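Long-range contacts in fructokinase (Xylella fastidiosa Temecula1, PDB 3LJS), which probably phosphorylates fructose with ATP, as a sugar kinase of the PfkB carbohydrate kinase family: residues 8-13 against 54-59; 64-69 against 82-87. All blocks are in the same frame, centred on the assembly; numbering follows the deposited sequence.

Interaction 1: 8-13 against 54-59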
loop_
_atom_site.group_PDB
_atom_site.type_symbol
_atom_site.label_atom_id
_atom_site.label_comp_id
_atom_site.label_asym_id
_atom_site.label_seq_id
_atom_site.Cartn_x
_atom_site.Cartn_y
_atom_site.Cartn_z
ATOM N N LEU B 8 -3.979 13.576 25.111
ATOM C CA LEU B 8 -4.167 12.273 24.510
ATOM C C LEU B 8 -4.686 12.437 23.086
ATOM O O LEU B 8 -5.785 12.938 22.869
ATOM C CB LEU B 8 -5.131 11.491 25.408
ATOM C CG LEU B 8 -5.898 10.244 25.005
ATOM C CD1 LEU B 8 -5.201 9.513 23.897
ATOM C CD2 LEU B 8 -6.072 9.374 26.253
ATOM N N CYS B 9 -3.862 12.050 22.117
ATOM C CA CYS B 9 -4.230 12.149 20.704
ATOM C C CYS B 9 -4.627 10.768 20.224
ATOM O O CYS B 9 -3.824 9.839 20.255
ATOM C CB CYS B 9 -3.049 12.669 19.885
ATOM S SG CYS B 9 -2.592 14.374 20.283
ATOM N N PHE B 10 -5.865 10.635 19.766
ATOM C CA PHE B 10 -6.359 9.338 19.334
ATOM C C PHE B 10 -6.701 9.205 17.857
ATOM O O PHE B 10 -7.233 10.124 17.244
ATOM C CB PHE B 10 -7.605 8.975 20.149
ATOM C CG PHE B 10 -8.287 7.726 19.674
ATOM C CD1 PHE B 10 -7.815 6.475 20.055
ATOM C CD2 PHE B 10 -9.369 7.798 18.799
ATOM C CE1 PHE B 10 -8.413 5.310 19.568
ATOM C CE2 PHE B 10 -9.970 6.640 18.307
ATOM C CZ PHE B 10 -9.489 5.398 18.691
ATOM N N GLY B 11 -6.413 8.040 17.291
ATOM C CA GLY B 11 -6.764 7.830 15.904
ATOM C C GLY B 11 -5.757 7.127 15.030
ATOM O O GLY B 11 -5.157 6.120 15.405
ATOM N N GLU B 12 -5.560 7.679 13.841
ATOM C CA GLU B 12 -4.652 7.070 12.904
ATOM C C GLU B 12 -3.295 7.731 12.782
ATOM O O GLU B 12 -3.160 8.956 12.842
ATOM C CB GLU B 12 -5.301 6.993 11.515
ATOM C CG GLU B 12 -5.204 8.266 10.671
ATOM C CD GLU B 12 -6.095 9.404 11.163
ATOM O OE1 GLU B 12 -6.770 9.247 12.207
ATOM O OE2 GLU B 12 -6.118 10.468 10.496
ATOM N N ALA B 13 -2.298 6.872 12.636
ATOM C CA ALA B 13 -0.919 7.248 12.411
ATOM C C ALA B 13 -0.680 6.396 11.164
ATOM O O ALA B 13 -1.002 5.206 11.155
ATOM C CB ALA B 13 -0.029 6.784 13.563
ATOM N N GLN B 54 0.520 11.769 24.658
ATOM C CA GLN B 54 0.497 10.353 24.364
ATOM C C GLN B 54 -0.319 10.136 23.097
ATOM O O GLN B 54 -1.300 10.844 22.854
ATOM C CB GLN B 54 -0.139 9.618 25.550
ATOM C CG GLN B 54 -0.389 8.143 25.354
ATOM C CD GLN B 54 -1.023 7.500 26.580
ATOM O OE1 GLN B 54 -1.554 8.189 27.450
ATOM N NE2 GLN B 54 -0.981 6.176 26.644
ATOM N N PHE B 55 0.108 9.195 22.261
ATOM C CA PHE B 55 -0.657 8.874 21.063
ATOM C C PHE B 55 -1.311 7.532 21.332
ATOM O O PHE B 55 -0.631 6.562 21.676
ATOM C CB PHE B 55 0.222 8.747 19.822
ATOM C CG PHE B 55 -0.545 8.318 18.596
ATOM C CD1 PHE B 55 -1.301 9.237 17.870
ATOM C CD2 PHE B 55 -0.565 6.983 18.208
ATOM C CE1 PHE B 55 -2.071 8.830 16.774
ATOM C CE2 PHE B 55 -1.334 6.564 17.115
ATOM C CZ PHE B 55 -2.088 7.492 16.398
ATOM N N VAL B 56 -2.630 7.481 21.183
ATOM C CA VAL B 56 -3.383 6.255 21.408
ATOM C C VAL B 56 -3.981 5.790 20.085
ATOM O O VAL B 56 -4.732 6.514 19.431
ATOM C CB VAL B 56 -4.506 6.477 22.447
ATOM C CG1 VAL B 56 -5.381 5.226 22.566
ATOM C CG2 VAL B 56 -3.881 6.802 23.804
ATOM N N GLY B 57 -3.622 4.577 19.690
ATOM C CA GLY B 57 -4.110 4.034 18.442
ATOM C C GLY B 57 -3.410 2.726 18.143
ATOM O O GLY B 57 -2.553 2.275 18.912
HETATM N N MSE B 58 -3.762 2.124 17.013
HETATM C CA MSE B 58 -3.180 0.851 16.633
HETATM C C MSE B 58 -2.253 0.980 15.436
HETATM O O MSE B 58 -2.597 1.614 14.441
HETATM C CB MSE B 58 -4.303 -0.146 16.329
HETATM C CG MSE B 58 -3.832 -1.557 16.036
HETATM SE SE MSE B 58 -5.325 -2.792 16.080
HETATM C CE MSE B 58 -5.101 -3.434 17.895
ATOM N N LEU B 59 -1.071 0.383 15.554
ATOM C CA LEU B 59 -0.071 0.384 14.492
ATOM C C LEU B 59 0.107 -1.056 14.015
ATOM O O LEU B 59 -0.020 -1.994 14.802
ATOM C CB LEU B 59 1.274 0.899 15.013
ATOM C CG LEU B 59 1.316 2.280 15.666
ATOM C CD1 LEU B 59 2.758 2.652 15.993
ATOM C CD2 LEU B 59 0.704 3.300 14.735
HETATM O O HOH W 1 -5.981 3.369 15.755
HETATM O O HOH W 2 -2.882 4.461 14.509
HETATM O O HOH W 3 -1.427 2.539 11.891
#

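Interaction 2: 64-69 against 82-87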
loop_
_atom_site.group_PDB
_atom_site.type_symbol
_atom_site.label_atom_id
_atom_site.label_comp_id
_atom_site.label_asym_id
_atom_site.label_seq_id
_atom_site.Cartn_x
_atom_site.Cartn_y
_atom_site.Cartn_z
ATOM N N PHE B 64 6.505 -0.423 8.513
ATOM C CA PHE B 64 5.983 0.930 8.633
ATOM C C PHE B 64 5.478 1.214 10.037
ATOM O O PHE B 64 5.626 2.327 10.546
ATOM C CB PHE B 64 4.886 1.155 7.599
ATOM C CG PHE B 64 5.384 1.094 6.186
ATOM C CD1 PHE B 64 6.425 1.917 5.773
ATOM C CD2 PHE B 64 4.824 0.208 5.273
ATOM C CE1 PHE B 64 6.908 1.863 4.467
ATOM C CE2 PHE B 64 5.296 0.145 3.963
ATOM C CZ PHE B 64 6.341 0.975 3.559
ATOM N N GLY B 65 4.892 0.202 10.664
ATOM C CA GLY B 65 4.399 0.367 12.018
ATOM C C GLY B 65 5.580 0.611 12.940
ATOM O O GLY B 65 5.513 1.454 13.836
ATOM N N ASP B 66 6.667 -0.127 12.724
ATOM C CA ASP B 66 7.865 0.036 13.539
ATOM C C ASP B 66 8.415 1.444 13.349
ATOM O O ASP B 66 8.896 2.065 14.297
ATOM C CB ASP B 66 8.946 -0.981 13.149
ATOM C CG ASP B 66 8.528 -2.416 13.416
ATOM O OD1 ASP B 66 7.680 -2.640 14.307
ATOM O OD2 ASP B 66 9.066 -3.324 12.740
ATOM N N PHE B 67 8.345 1.938 12.115
ATOM C CA PHE B 67 8.831 3.276 11.796
ATOM C C PHE B 67 8.046 4.335 12.555
ATOM O O PHE B 67 8.618 5.288 13.092
ATOM C CB PHE B 67 8.702 3.549 10.299
ATOM C CG PHE B 67 9.022 4.966 9.914
ATOM C CD1 PHE B 67 10.320 5.456 10.023
ATOM C CD2 PHE B 67 8.028 5.805 9.422
ATOM C CE1 PHE B 67 10.623 6.764 9.645
ATOM C CE2 PHE B 67 8.318 7.111 9.041
ATOM C CZ PHE B 67 9.618 7.592 9.150
ATOM N N LEU B 68 6.730 4.176 12.581
ATOM C CA LEU B 68 5.868 5.120 13.282
ATOM C C LEU B 68 6.108 5.048 14.790
ATOM O O LEU B 68 6.193 6.073 15.460
ATOM C CB LEU B 68 4.404 4.823 12.956
ATOM C CG LEU B 68 4.020 5.117 11.500
ATOM C CD1 LEU B 68 2.612 4.628 11.219
ATOM C CD2 LEU B 68 4.127 6.614 11.239
ATOM N N PHE B 69 6.230 3.836 15.320
ATOM C CA PHE B 69 6.465 3.665 16.746
ATOM C C PHE B 69 7.754 4.360 17.178
ATOM O O PHE B 69 7.773 5.093 18.172
ATOM C CB PHE B 69 6.562 2.182 17.104
ATOM C CG PHE B 69 6.663 1.928 18.582
ATOM C CD1 PHE B 69 5.521 1.706 19.342
ATOM C CD2 PHE B 69 7.898 1.939 19.219
ATOM C CE1 PHE B 69 5.604 1.498 20.721
ATOM C CE2 PHE B 69 7.995 1.730 20.602
ATOM C CZ PHE B 69 6.845 1.511 21.351
ATOM N N ILE B 82 -0.129 2.690 22.718
ATOM C CA ILE B 82 -0.141 2.148 21.366
ATOM C C ILE B 82 -0.277 0.632 21.414
ATOM O O ILE B 82 0.365 -0.022 22.229
ATOM C CB ILE B 82 1.165 2.492 20.601
ATOM C CG1 ILE B 82 1.235 3.994 20.320
ATOM C CG2 ILE B 82 1.220 1.720 19.281
ATOM C CD1 ILE B 82 2.531 4.434 19.654
ATOM N N VAL B 83 -1.134 0.077 20.562
ATOM C CA VAL B 83 -1.294 -1.372 20.491
ATOM C C VAL B 83 -0.921 -1.786 19.075
ATOM O O VAL B 83 -0.916 -0.954 18.164
ATOM C CB VAL B 83 -2.733 -1.831 20.819
ATOM C CG1 VAL B 83 -3.012 -1.618 22.301
ATOM C CG2 VAL B 83 -3.731 -1.080 19.968
ATOM N N ARG B 84 -0.603 -3.062 18.885
ATOM C CA ARG B 84 -0.184 -3.541 17.570
ATOM C C ARG B 84 -1.056 -4.664 17.019
ATOM O O ARG B 84 -1.745 -5.355 17.766
ATOM C CB ARG B 84 1.267 -4.039 17.643
ATOM C CG ARG B 84 2.245 -3.084 18.328
ATOM C CD ARG B 84 2.407 -1.781 17.552
ATOM N NE ARG B 84 3.202 -1.940 16.338
ATOM C CZ ARG B 84 4.530 -1.889 16.295
ATOM N NH1 ARG B 84 5.228 -1.680 17.403
ATOM N NH2 ARG B 84 5.163 -2.039 15.140
ATOM N N THR B 85 -1.016 -4.840 15.703
ATOM C CA THR B 85 -1.771 -5.900 15.055
ATOM C C THR B 85 -1.097 -6.382 13.773
ATOM O O THR B 85 -0.455 -5.606 13.066
ATOM C CB THR B 85 -3.197 -5.458 14.709
ATOM O OG1 THR B 85 -3.891 -6.557 14.104
ATOM C CG2 THR B 85 -3.178 -4.282 13.748
ATOM N N SER B 86 -1.251 -7.673 13.489
ATOM C CA SER B 86 -0.686 -8.285 12.291
ATOM C C SER B 86 -1.826 -8.619 11.342
ATOM O O SER B 86 -1.606 -9.164 10.263
ATOM C CB SER B 86 0.063 -9.572 12.650
ATOM O OG SER B 86 1.153 -9.307 13.517
ATOM N N THR B 87 -3.045 -8.288 11.756
ATOM C CA THR B 87 -4.243 -8.564 10.967
ATOM C C THR B 87 -4.346 -7.690 9.725
ATOM O O THR B 87 -4.921 -8.094 8.715
ATOM C CB THR B 87 -5.511 -8.375 11.826
ATOM O OG1 THR B 87 -5.493 -9.316 12.907
ATOM C CG2 THR B 87 -6.770 -8.596 10.998
HETATM O O HOH W 4 8.090 -1.460 17.007
#

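Interaction 1: 8-13 against 54-59
C9 pairs with F55 in parallel register, and three backbone hydrogen bonds fix the pairing: C9 N to Q54 O (2.9 Å), V56 N to C9 O (2.8 Å) and G11 N to V56 O (3.1 Å). The first two are almost straight at the hydrogen, while the third bends to 155°. On the sheet face that carries L8, F10 and V56, the phenyl of F10 presents its edge to V56, with CG1 in the ring plane 3.7 Å from CD1. CG1 reaches that edge because it stands anti to the backbone N of V56 (chi1 174°). L8 CD1 lies against the other branch, CG2, but too closely to be modelled reliably. The opposite face carries C9 and F55. Here the F55 ring extends toward the segment 11-13, bringing CZ to 3.5 Å from G11 O and 3.6 Å from A13 CB.

The two strands are adjacent in the mixed, mainly parallel sheet of the alpha/beta ribokinase-like fold, the strand 6-10 also bonding on its far edge to the strand 130-136. Past F10 and V56 the direct ladder ends, and water takes over. One molecule spans G11 O and M58 N; a second donates to both G11 O and M58 O and accepts weakly from A13 N; a third joins A13 O to M58 O. A13 CB also touches L59 CD2 at 3.7 Å.

Farther out, F117 meets the F10 ring edge-to-face and touches V56, and the F55 ring stacks with F72 of the helix 63-75. V42 and A43 of the helix 38-49 touch C9. E12 turns from the strand 53-60, its OE2 accepting a hydrogen bond from N138 ND2, and its side chain lies about 7 Å from that of the ATP-binding residue R170.

Interaction 2: 64-69 against 82-87
R84 reaches from the strand 82-85 to the helix 63-75 and meets D66 with the two side chains at about a right angle. Its NH2 donates to D66 OD1 in a salt bridge, through a short but bent hydrogen bond (2.7 Å). The oxygen lies close to the guanidinium plane, whereas NH2 approaches the anti side of the carboxylate and sits out of its plane; the two planes are 77° apart. A water reinforces the bridge, donating to OD1 and accepting from R84 NH1 at 2.9 Å.

NH2 also bonds to G60 O, so this one nitrogen holds two oxygens, D66 OD1 and G60 O. G65 O lies over one face of the guanidinium. The F69 ring is nearly parallel to the guanidinium, 18° between planes, but NH1 approaches the ring obliquely, 3.9 Å from CD1. F69 CG, anti to the backbone N (chi1 -174°), starts the ring on its course toward the strand, where CD1 also meets I82 CD1 obliquely at 4.1 Å.

The helix and strand segments run almost antiparallel and their axes approach to 10.6 Å, as expected for the helix and second strand of the beta-alpha-beta unit 53-60, 63-75, 82-85.

The centres of interactions 1 and 2 lie about 11 Å apart, on the same side of the chain's centre. They come in series along the chain: 8-13 with 54-59 closes before 64-69 with 82-87 opens, and the strand 53-60 leads into the helix 63-75. Both reach the same mixed sheet, where the strand 53-60 lies between 6-10 and the outermost strand 82-85. Probable backbone hydrogen bonds from L59 N to V83 O (2.9 Å) and V83 N to G57 O (3.1 Å) join them directly. Interaction 1 is buried, with E12 near the ATP-binding R170, whereas interaction 2 packs the helix 63-75 against the outermost strand, at the surface and away from that site.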